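Local atomic coordinates of multisubunit Na+/H+ antiporter, D subunit (Anoxybacillus flavithermus, PDB entry 6Z16), a protein that forms a membrane-embedded subunit of the Mrp complex, a multisubunit antiporter that exchanges sodium ions for protons across the cell membrane. Residues L19-K24 with E105-S111; P12-A16 with Q114-V118; L81-T85 with V120-F124. The contacts are given in a common frame with arbitrary orientation. Residue numbers count along the deposited sequence, not the author numbering.

Contact 1 (L19-K24 with E105-S111); sequences LIFFPK and ETFYYYS. With PTY (phosphatidylethanolamine), chain Y.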
loop_
_atom_site.group_PDB
_atom_site.type_symbol
_atom_site.label_atom_id
_atom_site.label_comp_id
_atom_site.label_asym_id
_atom_site.label_seq_id
_atom_site.Cartn_x
_atom_site.Cartn_y
_atom_site.Cartn_z
ATOM N N LEU D 19 27.935 15.533 -33.648
ATOM C CA LEU D 19 29.043 14.808 -34.241
ATOM C C LEU D 19 29.575 13.732 -33.314
ATOM O O LEU D 19 30.450 12.966 -33.724
ATOM C CB LEU D 19 30.154 15.781 -34.641
ATOM C CG LEU D 19 29.824 16.664 -35.849
ATOM C CD1 LEU D 19 30.824 17.793 -36.013
ATOM C CD2 LEU D 19 29.766 15.820 -37.103
ATOM N N ILE D 20 29.047 13.637 -32.090
ATOM C CA ILE D 20 29.525 12.617 -31.165
ATOM C C ILE D 20 28.969 11.237 -31.530
ATOM O O ILE D 20 29.640 10.218 -31.324
ATOM C CB ILE D 20 29.174 13.047 -29.727
ATOM C CG1 ILE D 20 29.847 14.380 -29.411
ATOM C CG2 ILE D 20 29.632 12.034 -28.693
ATOM C CD1 ILE D 20 29.417 14.998 -28.118
ATOM N N PHE D 21 27.782 11.186 -32.148
ATOM C CA PHE D 21 27.062 9.926 -32.324
ATOM C C PHE D 21 27.708 9.014 -33.363
ATOM O O PHE D 21 27.677 7.790 -33.214
ATOM C CB PHE D 21 25.613 10.199 -32.714
ATOM C CG PHE D 21 24.788 10.791 -31.620
ATOM C CD1 PHE D 21 24.294 9.997 -30.604
ATOM C CD2 PHE D 21 24.472 12.131 -31.626
ATOM C CE1 PHE D 21 23.524 10.535 -29.604
ATOM C CE2 PHE D 21 23.699 12.676 -30.626
ATOM C CZ PHE D 21 23.222 11.876 -29.620
ATOM N N PHE D 22 28.285 9.571 -34.428
ATOM C CA PHE D 22 28.842 8.770 -35.521
ATOM C C PHE D 22 30.321 9.093 -35.736
ATOM O O PHE D 22 30.681 9.913 -36.588
ATOM C CB PHE D 22 27.999 8.907 -36.798
ATOM C CG PHE D 22 27.581 10.328 -37.163
ATOM C CD1 PHE D 22 26.418 10.876 -36.647
ATOM C CD2 PHE D 22 28.282 11.065 -38.100
ATOM C CE1 PHE D 22 26.020 12.153 -36.991
ATOM C CE2 PHE D 22 27.895 12.336 -38.441
ATOM C CZ PHE D 22 26.764 12.882 -37.888
ATOM N N PRO D 23 31.216 8.461 -34.970
ATOM C CA PRO D 23 32.650 8.704 -35.174
ATOM C C PRO D 23 33.216 8.024 -36.409
ATOM O O PRO D 23 34.000 8.624 -37.146
ATOM C CB PRO D 23 33.283 8.130 -33.903
ATOM C CG PRO D 23 32.184 8.065 -32.921
ATOM C CD PRO D 23 30.974 7.734 -33.716
ATOM N N LYS D 24 32.830 6.772 -36.641
ATOM C CA LYS D 24 33.422 5.962 -37.698
ATOM C C LYS D 24 32.945 6.347 -39.091
ATOM O O LYS D 24 33.515 5.863 -40.072
ATOM C CB LYS D 24 33.104 4.483 -37.473
ATOM C CG LYS D 24 33.479 3.890 -36.116
ATOM C CD LYS D 24 34.959 3.580 -35.939
ATOM C CE LYS D 24 35.671 4.605 -35.080
ATOM N NZ LYS D 24 37.050 4.163 -34.746
ATOM N N GLU D 105 40.747 11.461 -37.545
ATOM C CA GLU D 105 39.398 11.998 -37.644
ATOM C C GLU D 105 38.310 10.966 -37.389
ATOM O O GLU D 105 37.139 11.344 -37.303
ATOM C CB GLU D 105 39.185 12.668 -39.005
ATOM C CG GLU D 105 39.268 11.757 -40.195
ATOM C CD GLU D 105 39.293 12.533 -41.503
ATOM O OE1 GLU D 105 39.224 13.779 -41.461
ATOM O OE2 GLU D 105 39.396 11.901 -42.573
ATOM N N THR D 106 38.655 9.682 -37.247
ATOM C CA THR D 106 37.699 8.774 -36.618
ATOM C C THR D 106 37.536 9.074 -35.132
ATOM O O THR D 106 36.471 8.822 -34.566
ATOM C CB THR D 106 38.109 7.314 -36.799
ATOM O OG1 THR D 106 39.393 7.101 -36.212
ATOM C CG2 THR D 106 38.143 6.931 -38.258
ATOM N N PHE D 107 38.567 9.609 -34.485
ATOM C CA PHE D 107 38.542 9.881 -33.047
ATOM C C PHE D 107 38.201 11.341 -32.760
ATOM O O PHE D 107 39.008 12.087 -32.221
ATOM C CB PHE D 107 39.876 9.504 -32.418
ATOM C CG PHE D 107 40.078 8.032 -32.258
ATOM C CD1 PHE D 107 39.595 7.379 -31.142
ATOM C CD2 PHE D 107 40.735 7.299 -33.226
ATOM C CE1 PHE D 107 39.777 6.026 -30.987
ATOM C CE2 PHE D 107 40.923 5.944 -33.076
ATOM C CZ PHE D 107 40.440 5.306 -31.957
ATOM N N TYR D 108 36.991 11.731 -33.165
ATOM C CA TYR D 108 36.276 12.906 -32.652
ATOM C C TYR D 108 36.934 14.232 -33.014
ATOM O O TYR D 108 36.789 15.202 -32.276
ATOM C CB TYR D 108 36.087 12.823 -31.133
ATOM C CG TYR D 108 35.204 11.685 -30.707
ATOM C CD1 TYR D 108 33.828 11.830 -30.660
ATOM C CD2 TYR D 108 35.749 10.450 -30.394
ATOM C CE1 TYR D 108 33.025 10.786 -30.287
ATOM C CE2 TYR D 108 34.953 9.401 -30.026
ATOM C CZ TYR D 108 33.597 9.574 -29.972
ATOM O OH TYR D 108 32.803 8.521 -29.605
ATOM N N TYR D 109 37.608 14.301 -34.164
ATOM C CA TYR D 109 38.364 15.497 -34.535
ATOM C C TYR D 109 37.455 16.695 -34.802
ATOM O O TYR D 109 37.719 17.808 -34.326
ATOM C CB TYR D 109 39.225 15.197 -35.759
ATOM C CG TYR D 109 39.986 16.391 -36.259
ATOM C CD1 TYR D 109 41.111 16.846 -35.593
ATOM C CD2 TYR D 109 39.577 17.070 -37.398
ATOM C CE1 TYR D 109 41.804 17.944 -36.044
ATOM C CE2 TYR D 109 40.257 18.169 -37.851
ATOM C CZ TYR D 109 41.369 18.601 -37.174
ATOM O OH TYR D 109 42.054 19.697 -37.633
ATOM N N TYR D 110 36.379 16.488 -35.561
ATOM C CA TYR D 110 35.520 17.596 -35.958
ATOM C C TYR D 110 34.674 18.102 -34.805
ATOM O O TYR D 110 34.305 19.283 -34.793
ATOM C CB TYR D 110 34.643 17.165 -37.128
ATOM C CG TYR D 110 35.459 16.744 -38.322
ATOM C CD1 TYR D 110 36.025 17.685 -39.164
ATOM C CD2 TYR D 110 35.685 15.403 -38.590
ATOM C CE1 TYR D 110 36.783 17.301 -40.245
ATOM C CE2 TYR D 110 36.436 15.012 -39.668
ATOM C CZ TYR D 110 36.984 15.963 -40.490
ATOM O OH TYR D 110 37.736 15.570 -41.568
ATOM N N SER D 111 34.406 17.247 -33.818
ATOM C CA SER D 111 33.766 17.693 -32.587
ATOM C C SER D 111 34.651 18.687 -31.852
ATOM O O SER D 111 34.183 19.740 -31.414
ATOM C CB SER D 111 33.467 16.493 -31.696
ATOM O OG SER D 111 32.615 15.575 -32.344
HETATM C C1 PTY Y . 23.557 5.909 -35.615
HETATM C C2 PTY Y . 30.046 1.157 -37.139
HETATM C C3 PTY Y . 28.601 0.618 -37.189
HETATM O O4 PTY Y . 23.298 7.135 -36.336
HETATM C C5 PTY Y . 24.987 3.894 -36.005
HETATM C C6 PTY Y . 24.076 4.919 -36.619
HETATM O O7 PTY Y . 24.838 5.676 -37.607
HETATM C C8 PTY Y . 24.409 5.637 -38.875
HETATM O O10 PTY Y . 23.502 4.946 -39.253
HETATM C C11 PTY Y . 25.191 6.579 -39.739
HETATM C C12 PTY Y . 24.345 7.187 -40.844
HETATM C C13 PTY Y . 24.708 8.627 -41.117
HETATM C C14 PTY Y . 24.551 9.523 -39.906
HETATM C C15 PTY Y . 24.772 10.992 -40.203
HETATM C C16 PTY Y . 23.664 11.644 -40.998
HETATM C C17 PTY Y . 22.421 11.892 -40.179
HETATM C C18 PTY Y . 22.625 12.901 -39.064
HETATM C C19 PTY Y . 22.975 14.293 -39.556
HETATM C C20 PTY Y . 22.845 15.369 -38.492
HETATM C C30 PTY Y . 23.063 8.232 -35.619
HETATM C C31 PTY Y . 22.991 9.443 -36.503
HETATM O O30 PTY Y . 22.941 8.233 -34.425
HETATM C C32 PTY Y . 21.850 10.396 -36.176
HETATM C C33 PTY Y . 22.173 11.357 -35.048
HETATM C C34 PTY Y . 20.938 11.994 -34.437
HETATM C C35 PTY Y . 21.228 12.990 -33.329
HETATM C C36 PTY Y . 20.034 13.249 -32.429
HETATM C C37 PTY Y . 19.552 12.009 -31.692
HETATM P P1 PTY Y . 26.202 1.822 -37.233
HETATM O O11 PTY Y . 27.747 1.738 -36.848
HETATM O O12 PTY Y . 26.100 1.509 -38.724
HETATM O O13 PTY Y . 25.378 0.961 -36.356
HETATM O O14 PTY Y . 25.823 3.370 -37.057
HETATM N N1 PTY Y . 30.085 2.353 -36.296
#
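Along residues 105-111 the contact begins at Glu105, whose OE1 accepts a hydrogen bond from Tyr110 OH, modelled as very short (2.3 Å) although Glu105 is poorly ordered, which bridges the helix break; its other oxygen forms a salt bridge with Arg30. Thr106 follows: its carbonyl O lies 3.3 Å from Pro23 CB, while Lys24 NZ passes 3.9 Å from Thr106 CB on its way to the Phe107 ring. There the ammonium makes a cation-pi contact over the face, NZ 4.8 Å from the centroid. Tyr108, the N-cap residue of helix 109-124, presents one ring face to Pro23, whose CG stands 3.6 Å from Tyr108 CZ, and Ile20 CG2 meets Tyr108 CE1 at 4.0 Å. Tyr110 CB touches Leu19 CD1 (4.0 Å), and Ser111 OG packs 3.4 Å from Leu19 CB. Phe21, Phe22 and Lys24 border a bound phosphatidylethanolamine, Phe22 CZ lying 3.6 Å from lipid atom C15. The contact thus sets the link from helix 7-18 to helix 26-53 against the junction of helices 102-106 and 109-124.

Contact 2 (P12-A16 with Q114-V118); sequences PLVTA and QFLIV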
loop_
_atom_site.group_PDB
_atom_site.type_symbol
_atom_site.label_atom_id
_atom_site.label_comp_id
_atom_site.label_asym_id
_atom_site.label_seq_id
_atom_site.Cartn_x
_atom_site.Cartn_y
_atom_site.Cartn_z
ATOM N N PRO D 12 27.508 26.093 -33.786
ATOM C CA PRO D 12 28.574 25.084 -33.691
ATOM C C PRO D 12 28.359 24.106 -32.555
ATOM O O PRO D 12 28.654 22.914 -32.723
ATOM C CB PRO D 12 29.840 25.921 -33.477
ATOM C CG PRO D 12 29.503 27.253 -33.909
ATOM C CD PRO D 12 28.086 27.431 -33.543
ATOM N N LEU D 13 27.789 24.585 -31.443
ATOM C CA LEU D 13 27.566 23.790 -30.238
ATOM C C LEU D 13 26.732 22.553 -30.527
ATOM O O LEU D 13 27.203 21.422 -30.336
ATOM C CB LEU D 13 26.890 24.659 -29.180
ATOM C CG LEU D 13 26.613 23.974 -27.852
ATOM C CD1 LEU D 13 27.915 23.505 -27.269
ATOM C CD2 LEU D 13 25.919 24.924 -26.914
ATOM N N VAL D 14 25.506 22.771 -31.034
ATOM C CA VAL D 14 24.616 21.715 -31.520
ATOM C C VAL D 14 25.348 20.781 -32.463
ATOM O O VAL D 14 25.301 19.554 -32.296
ATOM C CB VAL D 14 23.384 22.335 -32.208
ATOM C CG1 VAL D 14 22.528 21.257 -32.823
ATOM C CG2 VAL D 14 22.579 23.152 -31.235
ATOM N N THR D 15 26.132 21.360 -33.383
ATOM C CA THR D 15 26.860 20.579 -34.373
ATOM C C THR D 15 27.843 19.643 -33.705
ATOM O O THR D 15 27.837 18.436 -33.980
ATOM C CB THR D 15 27.589 21.505 -35.334
ATOM O OG1 THR D 15 26.639 22.386 -35.938
ATOM C CG2 THR D 15 28.288 20.698 -36.408
ATOM N N ALA D 16 28.590 20.166 -32.723
ATOM C CA ALA D 16 29.571 19.361 -32.007
ATOM C C ALA D 16 28.899 18.205 -31.291
ATOM O O ALA D 16 29.371 17.063 -31.377
ATOM C CB ALA D 16 30.339 20.233 -31.019
ATOM N N GLN D 114 34.701 21.992 -33.610
ATOM C CA GLN D 114 33.513 22.796 -33.352
ATOM C C GLN D 114 33.474 23.314 -31.921
ATOM O O GLN D 114 32.979 24.416 -31.692
ATOM C CB GLN D 114 32.252 21.998 -33.667
ATOM C CG GLN D 114 32.081 21.645 -35.133
ATOM C CD GLN D 114 31.783 22.843 -36.000
ATOM O OE1 GLN D 114 31.003 23.713 -35.629
ATOM N NE2 GLN D 114 32.416 22.900 -37.162
ATOM N N PHE D 115 34.024 22.570 -30.954
ATOM C CA PHE D 115 34.084 23.096 -29.590
ATOM C C PHE D 115 35.071 24.249 -29.470
ATOM O O PHE D 115 34.832 25.184 -28.693
ATOM C CB PHE D 115 34.440 22.010 -28.573
ATOM C CG PHE D 115 33.292 21.121 -28.199
ATOM C CD1 PHE D 115 32.207 21.637 -27.512
ATOM C CD2 PHE D 115 33.337 19.759 -28.443
ATOM C CE1 PHE D 115 31.158 20.829 -27.153
ATOM C CE2 PHE D 115 32.293 18.942 -28.081
ATOM C CZ PHE D 115 31.202 19.477 -27.433
ATOM N N LEU D 116 36.166 24.214 -30.234
ATOM C CA LEU D 116 37.087 25.346 -30.243
ATOM C C LEU D 116 36.435 26.592 -30.824
ATOM O O LEU D 116 36.613 27.702 -30.294
ATOM C CB LEU D 116 38.350 24.989 -31.019
ATOM C CG LEU D 116 39.406 26.082 -31.131
ATOM C CD1 LEU D 116 39.852 26.523 -29.760
ATOM C CD2 LEU D 116 40.584 25.569 -31.920
ATOM N N ILE D 117 35.654 26.431 -31.897
ATOM C CA ILE D 117 35.031 27.633 -32.449
ATOM C C ILE D 117 33.868 28.094 -31.570
ATOM O O ILE D 117 33.572 29.295 -31.522
ATOM C CB ILE D 117 34.635 27.462 -33.931
ATOM C CG1 ILE D 117 33.533 26.440 -34.126
ATOM C CG2 ILE D 117 35.847 27.066 -34.757
ATOM C CD1 ILE D 117 33.035 26.370 -35.538
ATOM N N VAL D 118 33.249 27.177 -30.807
ATOM C CA VAL D 118 32.302 27.560 -29.752
ATOM C C VAL D 118 32.979 28.446 -28.719
ATOM O O VAL D 118 32.453 29.500 -28.342
ATOM C CB VAL D 118 31.695 26.313 -29.079
ATOM C CG1 VAL D 118 31.020 26.671 -27.767
ATOM C CG2 VAL D 118 30.659 25.730 -29.930
#
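Gln114 and Pro12, with about 65 Å² covered on each, and Ala16, with 59 Å², carry this crossing of two transmembrane helices, whose axes approach to 8.5 Å and run nearly antiparallel at 156°. Gln114 lies along helix 7-18: its CB is 3.7 Å from Ala16 CB, and its OE1 reaches within 3.3 Å of Pro12 CB without a hydrogen bond across the interface. The amide nitrogen NE2 instead has a weak hydrogen bond to Thr37 of helix 26-53. Pro12 also presses its CB on Val118 CG2 (3.6 Å) and Ile117 CG1 (3.8 Å), at a kink where its ring nitrogen cannot donate to the preceding turn. One turn on, Ala16 CB sits over the face of Phe115, 3.7 Å from the ring centroid, a CH-pi contact, while Leu13 CD1 approaches Phe115 CE1 at 4.2 Å. With no hydrogen bond between the segments, the contact rests on van der Waals and CH-pi packing, in which Gln114 takes part through CB and OE1, while its NE2 turns to helix 26-53.

Contact 3 (L81-T85 with V120-F124); sequences LVLTT and VNGAF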
loop_
_atom_site.group_PDB
_atom_site.type_symbol
_atom_site.label_atom_id
_atom_site.label_comp_id
_atom_site.label_asym_id
_atom_site.label_seq_id
_atom_site.Cartn_x
_atom_site.Cartn_y
_atom_site.Cartn_z
ATOM N N LEU D 81 34.746 40.298 -35.396
ATOM C CA LEU D 81 35.608 39.205 -34.956
ATOM C C LEU D 81 34.945 37.847 -35.132
ATOM O O LEU D 81 35.625 36.866 -35.457
ATOM C CB LEU D 81 36.011 39.428 -33.504
ATOM C CG LEU D 81 36.999 40.574 -33.332
ATOM C CD1 LEU D 81 37.118 40.995 -31.892
ATOM C CD2 LEU D 81 38.339 40.130 -33.855
ATOM N N VAL D 82 33.621 37.783 -34.970
ATOM C CA VAL D 82 32.890 36.539 -35.200
ATOM C C VAL D 82 32.913 36.156 -36.676
ATOM O O VAL D 82 33.150 34.989 -37.020
ATOM C CB VAL D 82 31.458 36.675 -34.651
ATOM C CG1 VAL D 82 30.581 35.605 -35.189
ATOM C CG2 VAL D 82 31.472 36.553 -33.147
ATOM N N LEU D 83 32.706 37.132 -37.569
ATOM C CA LEU D 83 32.749 36.856 -39.003
ATOM C C LEU D 83 34.146 36.438 -39.459
ATOM O O LEU D 83 34.291 35.512 -40.272
ATOM C CB LEU D 83 32.273 38.081 -39.776
ATOM C CG LEU D 83 32.247 37.976 -41.298
ATOM C CD1 LEU D 83 31.299 36.895 -41.752
ATOM C CD2 LEU D 83 31.856 39.295 -41.901
ATOM N N THR D 84 35.182 37.084 -38.914
ATOM C CA THR D 84 36.557 36.716 -39.237
ATOM C C THR D 84 36.877 35.308 -38.750
ATOM O O THR D 84 37.512 34.521 -39.471
ATOM C CB THR D 84 37.514 37.733 -38.613
ATOM O OG1 THR D 84 37.143 39.052 -39.021
ATOM C CG2 THR D 84 38.935 37.475 -39.054
ATOM N N THR D 85 36.401 34.968 -37.545
ATOM C CA THR D 85 36.539 33.621 -37.001
ATOM C C THR D 85 35.853 32.589 -37.885
ATOM O O THR D 85 36.394 31.503 -38.123
ATOM C CB THR D 85 35.944 33.592 -35.591
ATOM O OG1 THR D 85 36.617 34.544 -34.761
ATOM C CG2 THR D 85 36.059 32.216 -34.977
ATOM N N VAL D 120 35.837 30.287 -28.888
ATOM C CA VAL D 120 36.262 31.616 -29.335
ATOM C C VAL D 120 35.058 32.510 -29.645
ATOM O O VAL D 120 35.043 33.684 -29.249
ATOM C CB VAL D 120 37.253 31.543 -30.516
ATOM C CG1 VAL D 120 38.539 30.909 -30.084
ATOM C CG2 VAL D 120 36.718 30.771 -31.659
ATOM N N ASN D 121 34.007 31.969 -30.290
ATOM C CA ASN D 121 32.841 32.785 -30.606
ATOM C C ASN D 121 32.089 33.206 -29.359
ATOM O O ASN D 121 31.534 34.305 -29.323
ATOM C CB ASN D 121 31.897 32.042 -31.546
ATOM C CG ASN D 121 32.393 32.013 -32.966
ATOM O OD1 ASN D 121 32.902 33.007 -33.474
ATOM N ND2 ASN D 121 32.238 30.875 -33.622
ATOM N N GLY D 122 32.083 32.371 -28.321
ATOM C CA GLY D 122 31.487 32.784 -27.069
ATOM C C GLY D 122 32.328 33.799 -26.333
ATOM O O GLY D 122 31.792 34.652 -25.621
ATOM N N ALA D 123 33.651 33.728 -26.497
ATOM C CA ALA D 123 34.522 34.698 -25.848
ATOM C C ALA D 123 34.400 36.083 -26.466
ATOM O O ALA D 123 34.496 37.081 -25.744
ATOM C CB ALA D 123 35.965 34.215 -25.900
ATOM N N PHE D 124 34.174 36.179 -27.783
ATOM C CA PHE D 124 34.061 37.512 -28.376
ATOM C C PHE D 124 32.745 38.196 -28.025
ATOM O O PHE D 124 32.686 39.427 -28.001
ATOM C CB PHE D 124 34.224 37.484 -29.896
ATOM C CG PHE D 124 35.599 37.117 -30.351
ATOM C CD1 PHE D 124 36.677 37.916 -30.033
ATOM C CD2 PHE D 124 35.802 36.021 -31.165
ATOM C CE1 PHE D 124 37.944 37.585 -30.456
ATOM C CE2 PHE D 124 37.068 35.683 -31.598
ATOM C CZ PHE D 124 38.140 36.467 -31.247
#
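This is a buried, nearly antiparallel helix-helix contact inside the transmembrane bundle, between helix 76-99 and the C-terminal end of helix 109-124, two membrane spans joined through the short helix 102-106. The local axes run at 168° and come no closer than 9.8 Å, a wide spacing bridged by side chains; the nearest backbone pair is Val82 and Asn121, with CA atoms 5.9 Å apart. Phe124 has the most surface covered. Its ring lies against Leu81, whose CB stands over the face at 3.9 Å from the centroid in a CH-pi contact, while Leu81 CD1 reaches Phe124 CD1 at 3.6 Å. A turn further along helix 76-99, Thr85 OG1 comes to 3.4 Å from Phe124 CE2. Asn121 OD1 meets methyl groups, lying 3.6 Å from Thr85 CG2 and 3.8 Å from Val82 CG2, and Thr85 CG2 also packs on Val120 CG2 at 3.7 Å. Other helices pack around the pair: Leu81 touches Met334 of helix 320-351 and Tyr254 of helix 249-263, Phe124 rests on Val251, Val82 on Ser44 of helix 26-53, and Val120 on Met139 of helix 129-148. No other subunit touches either segment. Although a threonine and an asparagine face the interface, no hydrogen bond crosses it. Thr85 OG1 donates to Leu81 O one turn back (2.6 Å) within its own helix, so its contacts with the partner, through OG1 and through CG2, are packing only. The two spans are therefore held here by van der Waals and CH-pi contacts.

How the contacts relate
From the N terminus, helix 7-18 supplies the first half of contact 2, and the loop that follows it supplies that of contact 1. The chain then passes through helices 26-53 and 76-99, the latter carrying the first half of contact 3, before helix 102-106 leads into helix 109-124, which takes part in all three. Contact 1 closes the inner loop and contact 2 the outer one around it; the two touch, Leu19 CD1 lying 4.1 Å from Gln114 CG. Contact 3 crosses both, since its first segment falls within their loops and its second beyond them. Helix 109-124 thus meets helix 7-18 and its following loop along its earlier part, and helix 76-99 at its end.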